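Local coordinates for protein 401aa long hypothetical glucose-1-phosphate thymidylyltransferase (Sulfolobus tokodaii, PDB 2GGO) that acts as a bifunctional enzyme in the synthesis of UDP-N-acetylglucosamine and UDP-N-acetylgalactosamine, probably joining sugar phosphates to nucleotides and transferring acetyl groups, at residues 211-216 and 350-355; 249-254 and 263-268; 269-274 and 281-286. One frame throughout, in Å; residues are numbered along the deposited sequence.

Contact 1: 211-216 and 350-355; sequences KPWNII and SGRRKL
W213, on the first turn of helix 212-225, lays its indole against S350 in a largely buried, mostly apolar contact between that helix and the loop that follows strand 346-349. S350 CA sits over one face of the six-membered ring as a CH-pi contact, 3.7 Å from its centroid. S350 O lies over the same indole, 3.4 Å from W213 NE1, but the angle is too poor for a hydrogen bond. K211 CB lies over the opposite face, offset toward the rim, so that carbon atoms flank the ring on both faces. A broad aromatic suits this place because it offers two faces at once.

The parallel coils after helix 212-225 form a left-handed beta-helix, as expected of a hexapeptide-repeat protein. The loop 350-355 leads back into it at strand 358-359, so the contact fastens a helix of the nucleotidyltransferase region to an excursion from the coils.

S350 OG accepts from R352 N at 2.8 Å, closing an ST turn, and also bonds V339 O. G351, between them, has backbone angles that favour glycine. R352 then brings CD to the helix, 4.2 Å from W213 CB, and its guanidinium touches the helix too, with NH1 4.3 Å from I216 CG2. NE (3.1 Å) and NH2 both grip K354 O, while NH2 also forms a salt bridge with D314. An arginine can thus lie against apolar neighbours while NE and NH2 stay paired with K354 O and D314. Further along, L355 CD1 rests against both helix residues, 4.3 Å from W213 CB and 4.4 Å from I216 CD1.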
loop_
_atom_site.group_PDB
_atom_site.type_symbol
_atom_site.label_atom_id
_atom_site.label_comp_id
_atom_site.label_asym_id
_atom_site.label_seq_id
_atom_site.Cartn_x
_atom_site.Cartn_y
_atom_site.Cartn_z
ATOM N N LYS A 211 -2.306 -2.004 6.225
ATOM C CA LYS A 211 -1.975 -3.338 6.736
ATOM C C LYS A 211 -1.543 -4.207 5.566
ATOM O O LYS A 211 -1.928 -3.936 4.413
ATOM C CB LYS A 211 -3.141 -3.884 7.584
ATOM C CG LYS A 211 -3.281 -3.102 8.933
ATOM C CD LYS A 211 -4.391 -3.600 9.819
ATOM C CE LYS A 211 -5.769 -3.216 9.268
ATOM N NZ LYS A 211 -6.509 -2.304 10.194
ATOM N N PRO A 212 -0.642 -5.206 5.804
ATOM C CA PRO A 212 0.044 -5.807 4.638
ATOM C C PRO A 212 -0.904 -6.460 3.656
ATOM O O PRO A 212 -0.693 -6.369 2.444
ATOM C CB PRO A 212 1.041 -6.812 5.260
ATOM C CG PRO A 212 1.150 -6.414 6.675
ATOM C CD PRO A 212 -0.191 -5.818 7.064
ATOM N N TRP A 213 -1.991 -7.029 4.143
ATOM C CA TRP A 213 -2.938 -7.577 3.203
ATOM C C TRP A 213 -3.586 -6.571 2.289
ATOM O O TRP A 213 -4.043 -6.970 1.227
ATOM C CB TRP A 213 -3.975 -8.458 3.859
ATOM C CG TRP A 213 -4.693 -7.834 4.927
ATOM C CD1 TRP A 213 -5.863 -7.182 4.807
ATOM C CD2 TRP A 213 -4.319 -7.755 6.329
ATOM N NE1 TRP A 213 -6.246 -6.660 6.037
ATOM C CE2 TRP A 213 -5.328 -7.036 6.986
ATOM C CE3 TRP A 213 -3.229 -8.222 7.081
ATOM C CZ2 TRP A 213 -5.296 -6.775 8.350
ATOM C CZ3 TRP A 213 -3.202 -7.963 8.445
ATOM C CH2 TRP A 213 -4.230 -7.256 9.064
ATOM N N ASN A 214 -3.628 -5.277 2.666
ATOM C CA ASN A 214 -4.151 -4.229 1.766
ATOM C C ASN A 214 -3.343 -4.059 0.520
ATOM O O ASN A 214 -3.860 -3.608 -0.465
ATOM C CB ASN A 214 -4.337 -2.867 2.420
ATOM C CG ASN A 214 -5.228 -2.906 3.666
ATOM O OD1 ASN A 214 -6.307 -3.520 3.691
ATOM N ND2 ASN A 214 -4.805 -2.200 4.690
ATOM N N ILE A 215 -2.080 -4.461 0.515
ATOM C CA ILE A 215 -1.337 -4.544 -0.748
ATOM C C ILE A 215 -2.006 -5.492 -1.764
ATOM O O ILE A 215 -2.011 -5.244 -2.985
ATOM C CB ILE A 215 0.148 -4.942 -0.490
ATOM C CG1 ILE A 215 0.763 -4.058 0.599
ATOM C CG2 ILE A 215 0.949 -4.955 -1.799
ATOM C CD1 ILE A 215 2.311 -4.179 0.739
ATOM N N ILE A 216 -2.570 -6.591 -1.247
ATOM C CA ILE A 216 -3.389 -7.482 -2.082
ATOM C C ILE A 216 -4.687 -6.760 -2.517
ATOM O O ILE A 216 -4.982 -6.667 -3.673
ATOM C CB ILE A 216 -3.674 -8.869 -1.434
ATOM C CG1 ILE A 216 -2.339 -9.541 -1.009
ATOM C CG2 ILE A 216 -4.252 -9.747 -2.504
ATOM C CD1 ILE A 216 -2.427 -10.699 0.084
ATOM N N SER A 350 -7.044 -10.389 10.090
ATOM C CA SER A 350 -6.916 -9.840 8.788
ATOM C C SER A 350 -8.265 -9.698 8.133
ATOM O O SER A 350 -8.386 -9.087 7.073
ATOM C CB SER A 350 -6.079 -10.812 7.963
ATOM O OG SER A 350 -6.846 -11.963 7.710
ATOM N N GLY A 351 -9.271 -10.329 8.718
ATOM C CA GLY A 351 -10.566 -10.419 8.053
ATOM C C GLY A 351 -10.620 -11.487 6.979
ATOM O O GLY A 351 -11.652 -11.657 6.334
ATOM N N ARG A 352 -9.526 -12.233 6.795
ATOM C CA ARG A 352 -9.455 -13.188 5.705
ATOM C C ARG A 352 -9.335 -14.593 6.252
ATOM O O ARG A 352 -8.573 -14.854 7.172
ATOM C CB ARG A 352 -8.317 -12.863 4.756
ATOM C CG ARG A 352 -8.434 -11.512 4.047
ATOM C CD ARG A 352 -7.109 -11.152 3.390
ATOM N NE ARG A 352 -6.687 -12.162 2.408
ATOM C CZ ARG A 352 -6.702 -12.029 1.080
ATOM N NH1 ARG A 352 -7.122 -10.902 0.502
ATOM N NH2 ARG A 352 -6.308 -13.051 0.314
ATOM N N ARG A 353 -10.138 -15.466 5.676
ATOM C CA ARG A 353 -10.195 -16.867 6.030
ATOM C C ARG A 353 -8.985 -17.531 5.387
ATOM O O ARG A 353 -8.370 -18.419 5.996
ATOM C CB ARG A 353 -11.494 -17.501 5.481
ATOM C CG ARG A 353 -11.821 -18.924 6.052
ATOM C CD ARG A 353 -12.530 -19.863 5.018
ATOM N NE ARG A 353 -12.536 -21.249 5.495
ATOM C CZ ARG A 353 -12.493 -22.341 4.721
ATOM N NH1 ARG A 353 -12.439 -22.232 3.390
ATOM N NH2 ARG A 353 -12.499 -23.553 5.299
ATOM N N LYS A 354 -8.693 -17.094 4.160
ATOM C CA LYS A 354 -7.441 -17.431 3.395
ATOM C C LYS A 354 -6.386 -16.289 3.332
ATOM O O LYS A 354 -6.575 -15.202 2.719
ATOM C CB LYS A 354 -7.757 -17.882 1.978
ATOM C CG LYS A 354 -8.569 -19.188 1.914
ATOM C CD LYS A 354 -8.014 -20.041 0.807
ATOM C CE LYS A 354 -8.291 -21.498 1.016
ATOM N NZ LYS A 354 -9.505 -21.752 0.207
ATOM N N LEU A 355 -5.262 -16.540 3.971
ATOM C CA LEU A 355 -4.198 -15.574 3.995
ATOM C C LEU A 355 -2.909 -16.368 4.182
ATOM O O LEU A 355 -2.813 -17.181 5.067
ATOM C CB LEU A 355 -4.393 -14.569 5.135
ATOM C CG LEU A 355 -3.268 -13.511 5.186
ATOM C CD1 LEU A 355 -3.295 -12.686 3.877
ATOM C CD2 LEU A 355 -3.465 -12.644 6.378
#

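Contact 2: 249-254 and 263-268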
loop_
_atom_site.group_PDB
_atom_site.type_symbol
_atom_site.label_atom_id
_atom_site.label_comp_id
_atom_site.label_asym_id
_atom_site.label_seq_id
_atom_site.Cartn_x
_atom_site.Cartn_y
_atom_site.Cartn_z
ATOM N N GLU A 249 6.268 -6.420 -21.991
ATOM C CA GLU A 249 7.309 -6.628 -22.954
ATOM C C GLU A 249 8.463 -7.344 -22.323
ATOM O O GLU A 249 8.755 -7.160 -21.153
ATOM C CB GLU A 249 7.765 -5.301 -23.547
ATOM C CG GLU A 249 8.066 -4.227 -22.516
ATOM C CD GLU A 249 8.657 -2.935 -23.142
ATOM O OE1 GLU A 249 8.234 -2.552 -24.279
ATOM O OE2 GLU A 249 9.550 -2.324 -22.476
ATOM N N ASP A 250 9.101 -8.169 -23.131
ATOM C CA ASP A 250 10.224 -8.981 -22.729
ATOM C C ASP A 250 9.853 -10.213 -21.915
ATOM O O ASP A 250 10.714 -11.037 -21.654
ATOM C CB ASP A 250 11.300 -8.131 -22.066
ATOM C CG ASP A 250 11.828 -7.070 -23.014
ATOM O OD1 ASP A 250 12.061 -7.444 -24.193
ATOM O OD2 ASP A 250 11.962 -5.880 -22.607
ATOM N N ALA A 251 8.568 -10.360 -21.575
ATOM C CA ALA A 251 8.096 -11.527 -20.841
ATOM C C ALA A 251 7.999 -12.750 -21.755
ATOM O O ALA A 251 7.581 -12.648 -22.923
ATOM C CB ALA A 251 6.767 -11.232 -20.103
ATOM N N GLU A 252 8.413 -13.898 -21.221
ATOM C CA GLU A 252 8.504 -15.136 -21.985
ATOM C C GLU A 252 7.684 -16.159 -21.257
ATOM O O GLU A 252 7.891 -16.358 -20.052
ATOM C CB GLU A 252 9.959 -15.615 -22.035
ATOM C CG GLU A 252 10.240 -16.615 -23.195
ATOM C CD GLU A 252 11.424 -17.608 -22.924
ATOM O OE1 GLU A 252 12.187 -17.422 -21.916
ATOM O OE2 GLU A 252 11.574 -18.575 -23.744
ATOM N N ILE A 253 6.755 -16.791 -21.971
ATOM C CA ILE A 253 5.884 -17.832 -21.424
ATOM C C ILE A 253 6.010 -19.163 -22.182
ATOM O O ILE A 253 5.708 -19.258 -23.356
ATOM C CB ILE A 253 4.433 -17.381 -21.414
ATOM C CG1 ILE A 253 4.332 -15.931 -20.859
ATOM C CG2 ILE A 253 3.613 -18.370 -20.685
ATOM C CD1 ILE A 253 2.998 -15.520 -20.365
ATOM N N LYS A 254 6.468 -20.183 -21.467
ATOM C CA LYS A 254 6.870 -21.452 -22.019
ATOM C C LYS A 254 5.758 -22.445 -21.943
ATOM O O LYS A 254 4.824 -22.329 -21.136
ATOM C CB LYS A 254 8.082 -21.985 -21.258
ATOM C CG LYS A 254 9.220 -20.984 -21.199
ATOM C CD LYS A 254 10.488 -21.622 -20.697
ATOM C CE LYS A 254 11.719 -20.641 -20.670
ATOM N NZ LYS A 254 12.783 -21.150 -19.728
ATOM N N VAL A 263 -4.629 -11.915 -14.518
ATOM C CA VAL A 263 -3.254 -12.087 -14.164
ATOM C C VAL A 263 -2.433 -11.004 -14.794
ATOM O O VAL A 263 -2.583 -10.694 -15.978
ATOM C CB VAL A 263 -2.795 -13.452 -14.687
ATOM C CG1 VAL A 263 -1.312 -13.522 -14.890
ATOM C CG2 VAL A 263 -3.328 -14.542 -13.774
ATOM N N TYR A 264 -1.554 -10.422 -14.005
ATOM C CA TYR A 264 -0.624 -9.429 -14.484
ATOM C C TYR A 264 0.778 -10.033 -14.531
ATOM O O TYR A 264 1.330 -10.447 -13.474
ATOM C CB TYR A 264 -0.598 -8.251 -13.505
ATOM C CG TYR A 264 0.293 -7.128 -13.963
ATOM C CD1 TYR A 264 -0.148 -6.244 -14.938
ATOM C CD2 TYR A 264 1.580 -6.958 -13.457
ATOM C CE1 TYR A 264 0.610 -5.226 -15.352
ATOM C CE2 TYR A 264 2.389 -5.914 -13.937
ATOM C CZ TYR A 264 1.867 -5.055 -14.862
ATOM O OH TYR A 264 2.614 -4.017 -15.372
ATOM N N ILE A 265 1.387 -10.063 -15.723
ATOM C CA ILE A 265 2.758 -10.566 -15.860
ATOM C C ILE A 265 3.768 -9.461 -16.178
ATOM O O ILE A 265 3.889 -9.055 -17.308
ATOM C CB ILE A 265 2.826 -11.749 -16.893
ATOM C CG1 ILE A 265 1.747 -12.792 -16.512
ATOM C CG2 ILE A 265 4.246 -12.306 -16.988
ATOM C CD1 ILE A 265 1.792 -14.074 -17.157
ATOM N N GLY A 266 4.518 -9.013 -15.169
ATOM C CA GLY A 266 5.421 -7.852 -15.334
ATOM C C GLY A 266 6.507 -8.052 -16.373
ATOM O O GLY A 266 6.783 -9.154 -16.777
ATOM N N LYS A 267 7.177 -6.983 -16.781
ATOM C CA LYS A 267 8.135 -7.063 -17.891
ATOM C C LYS A 267 9.393 -7.864 -17.580
ATOM O O LYS A 267 9.909 -7.830 -16.484
ATOM C CB LYS A 267 8.480 -5.657 -18.439
ATOM C CG LYS A 267 9.032 -4.668 -17.465
ATOM C CD LYS A 267 9.230 -3.261 -18.158
ATOM C CE LYS A 267 7.906 -2.443 -18.307
ATOM N NZ LYS A 267 7.379 -2.479 -19.725
ATOM N N GLY A 268 9.873 -8.606 -18.549
ATOM C CA GLY A 268 11.074 -9.347 -18.313
ATOM C C GLY A 268 10.807 -10.632 -17.538
ATOM O O GLY A 268 11.734 -11.330 -17.188
#
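I253 and I265 meet tip to tip, CD1 to CD1 at 3.7 Å, inside the left-handed parallel beta-helix built from hexapeptide repeats. Branched isoleucines suit this interior: in I265 a chi1 of -51° puts CG1 anti to the carbonyl carbon and the extended chi2 (-168°) carries CD1 to I253, while its other branch, CG2, lies 4.1 Å from A251 CB. The small methyl of A251 suits a place where it touches both this branch and the neighbouring backbone.

At the turn between coil faces the contact becomes polar. G268 N donates to E249 O at 3.2 Å, with a bent N-H...O angle of 138° and the donor tilted from the carbonyl plane. K267 CB rests 3.1 Å from the same carbonyl oxygen. E249 and K267 run side by side, pointing the same way; NZ lies beside the glutamate, 3.4 Å from CG and 3.5 Å from OE2, a loose salt bridge. Long flexible chains of opposite charge are apt at this more exposed turn, since they can pair without entering the core.

Positive phi angles let D250 and G268 turn the chain at matching places in successive coils; this left-handed conformation favours glycine, though D250 shows that an aspartate can adopt it. Farther out, I259 of strand 258-260 packs on both I253 and I265, and E252 is tied by its backbone to S269 and I271 of the next coil. Back at the turn, G266 O lies 3.9 Å from A251 CB.

Contact 3: 269-274 and 281-286; sequences SEIGPN and TILVEK
I271 and L283 provide the apolar part of this contact: their side chains reach toward each other tip to tip, with CD1 of I271 3.7 Å from CD1 of L283. I271 lies on strand 270-271 and L283 on strand 281-283, so they bridge two different faces of the left-handed beta-helix across its interior. In I271 chi1 (-49°) puts CG1 anti to the carbonyl carbon, and the bend at chi2 (-62°) sets CD1 against L283. I289 of strand 288-291 touches both residues and I265 packs on I271, so neighbouring coils complete the hydrocarbon core. Long branched chains suit such a place, because they meet inside the helix from successive coils and carry no polar atom to satisfy.

The polar part is gathered around S269, whose CA comes 4.3 Å from that of K286. S269 OG lies 3.6 Å from K286 N, too far to count as a bond. Its hydrogen bonds go instead to G266 O and to N287 N, one carbonyl and one amide of the turns. K286 takes left-handed backbone angles there and directs CB away from S269.

With a donor role to G266 O and an acceptor role from N287 N, the one hydroxyl of this buried serine can link the turns of two successive coils, its polarity met by backbone groups while the adjoining I271-L283 pair is apolar.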
loop_
_atom_site.group_PDB
_atom_site.type_symbol
_atom_site.label_atom_id
_atom_site.label_comp_id
_atom_site.label_asym_id
_atom_site.label_seq_id
_atom_site.Cartn_x
_atom_site.Cartn_y
_atom_site.Cartn_z
ATOM N N SER A 269 9.550 -10.968 -17.284
ATOM C CA SER A 269 9.236 -12.200 -16.584
ATOM C C SER A 269 9.529 -13.454 -17.396
ATOM O O SER A 269 9.530 -13.419 -18.614
ATOM C CB SER A 269 7.803 -12.193 -16.123
ATOM O OG SER A 269 7.732 -11.246 -15.050
ATOM N N GLU A 270 9.848 -14.549 -16.703
ATOM C CA GLU A 270 10.071 -15.813 -17.361
ATOM C C GLU A 270 9.210 -16.839 -16.636
ATOM O O GLU A 270 9.441 -17.118 -15.486
ATOM C CB GLU A 270 11.541 -16.157 -17.297
ATOM C CG GLU A 270 11.916 -17.475 -17.947
ATOM C CD GLU A 270 13.443 -17.688 -18.001
ATOM O OE1 GLU A 270 14.114 -17.644 -16.945
ATOM O OE2 GLU A 270 13.978 -17.906 -19.129
ATOM N N ILE A 271 8.188 -17.342 -17.323
ATOM C CA ILE A 271 7.168 -18.194 -16.723
ATOM C C ILE A 271 7.285 -19.525 -17.403
ATOM O O ILE A 271 7.461 -19.577 -18.603
ATOM C CB ILE A 271 5.724 -17.664 -16.992
ATOM C CG1 ILE A 271 5.632 -16.190 -16.664
ATOM C CG2 ILE A 271 4.683 -18.434 -16.111
ATOM C CD1 ILE A 271 5.926 -15.953 -15.208
ATOM N N GLY A 272 7.201 -20.608 -16.642
ATOM C CA GLY A 272 7.182 -21.915 -17.244
ATOM C C GLY A 272 8.524 -22.631 -17.306
ATOM O O GLY A 272 9.554 -22.120 -16.807
ATOM N N PRO A 273 8.521 -23.832 -17.855
ATOM C CA PRO A 273 7.372 -24.529 -18.458
ATOM C C PRO A 273 6.448 -25.110 -17.398
ATOM O O PRO A 273 6.876 -25.226 -16.266
ATOM C CB PRO A 273 8.038 -25.679 -19.198
ATOM C CG PRO A 273 9.268 -25.954 -18.434
ATOM C CD PRO A 273 9.740 -24.659 -17.885
ATOM N N ASN A 274 5.198 -25.428 -17.741
ATOM C CA ASN A 274 4.366 -26.192 -16.828
ATOM C C ASN A 274 4.125 -25.418 -15.537
ATOM O O ASN A 274 4.104 -25.959 -14.449
ATOM C CB ASN A 274 5.050 -27.526 -16.549
ATOM C CG ASN A 274 5.158 -28.418 -17.808
ATOM O OD1 ASN A 274 4.267 -28.380 -18.663
ATOM N ND2 ASN A 274 6.256 -29.221 -17.925
ATOM N N THR A 281 -2.974 -13.257 -9.806
ATOM C CA THR A 281 -1.538 -13.401 -9.781
ATOM C C THR A 281 -0.976 -12.113 -10.350
ATOM O O THR A 281 -1.269 -11.788 -11.469
ATOM C CB THR A 281 -1.090 -14.586 -10.612
ATOM O OG1 THR A 281 -1.449 -15.796 -9.906
ATOM C CG2 THR A 281 0.443 -14.555 -10.803
ATOM N N ILE A 282 -0.156 -11.425 -9.576
ATOM C CA ILE A 282 0.443 -10.171 -9.995
ATOM C C ILE A 282 1.940 -10.288 -9.903
ATOM O O ILE A 282 2.498 -10.325 -8.825
ATOM C CB ILE A 282 -0.141 -8.947 -9.123
ATOM C CG1 ILE A 282 -1.623 -8.697 -9.531
ATOM C CG2 ILE A 282 0.715 -7.633 -9.207
ATOM C CD1 ILE A 282 -2.532 -8.717 -8.286
ATOM N N LEU A 283 2.628 -10.393 -11.034
ATOM C CA LEU A 283 4.077 -10.442 -10.930
ATOM C C LEU A 283 4.572 -9.097 -11.350
ATOM O O LEU A 283 4.436 -8.789 -12.551
ATOM C CB LEU A 283 4.644 -11.493 -11.895
ATOM C CG LEU A 283 3.878 -12.813 -11.699
ATOM C CD1 LEU A 283 4.075 -13.794 -12.899
ATOM C CD2 LEU A 283 4.326 -13.418 -10.418
ATOM N N VAL A 284 5.149 -8.309 -10.443
ATOM C CA VAL A 284 5.357 -6.884 -10.779
ATOM C C VAL A 284 6.385 -6.600 -11.878
ATOM O O VAL A 284 6.159 -5.751 -12.734
ATOM C CB VAL A 284 5.533 -5.910 -9.592
ATOM C CG1 VAL A 284 4.820 -6.316 -8.331
ATOM C CG2 VAL A 284 6.942 -5.435 -9.391
ATOM N N GLU A 285 7.480 -7.337 -11.893
ATOM C CA GLU A 285 8.550 -7.096 -12.830
ATOM C C GLU A 285 9.628 -8.180 -12.699
ATOM O O GLU A 285 10.112 -8.438 -11.591
ATOM C CB GLU A 285 9.193 -5.758 -12.470
ATOM C CG GLU A 285 10.473 -5.458 -13.183
ATOM C CD GLU A 285 11.096 -4.147 -12.725
ATOM O OE1 GLU A 285 10.630 -3.542 -11.728
ATOM O OE2 GLU A 285 12.070 -3.722 -13.365
ATOM N N LYS A 286 10.037 -8.742 -13.832
ATOM C CA LYS A 286 11.221 -9.577 -13.872
ATOM C C LYS A 286 11.187 -10.759 -12.896
ATOM O O LYS A 286 12.138 -10.980 -12.111
ATOM C CB LYS A 286 12.449 -8.711 -13.596
ATOM C CG LYS A 286 12.909 -7.993 -14.833
ATOM C CD LYS A 286 14.142 -7.202 -14.547
ATOM C CE LYS A 286 14.443 -6.249 -15.699
ATOM N NZ LYS A 286 15.361 -5.198 -15.140
#

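How the contacts relate
Contacts 2 and 3 belong to adjoining coils of one beta-helix and touch directly: strands 263-265 and 281-283 are neighbours in one sheet, 252-253 and 270-271 in another. Their centres lie 6 Å apart, and probable hydrogen bonds run from G266 N to L283 O and from L283 N to Y264 O. Both pair an aliphatic interior with a polar turn, but contact 2 reaches the surface with charged chains whereas contact 3 relies on a buried hydroxyl. Contact 1, largely buried, has its centre 22 Å or more from theirs; it encloses both along the chain and joins a helix to a loop through aromatic packing.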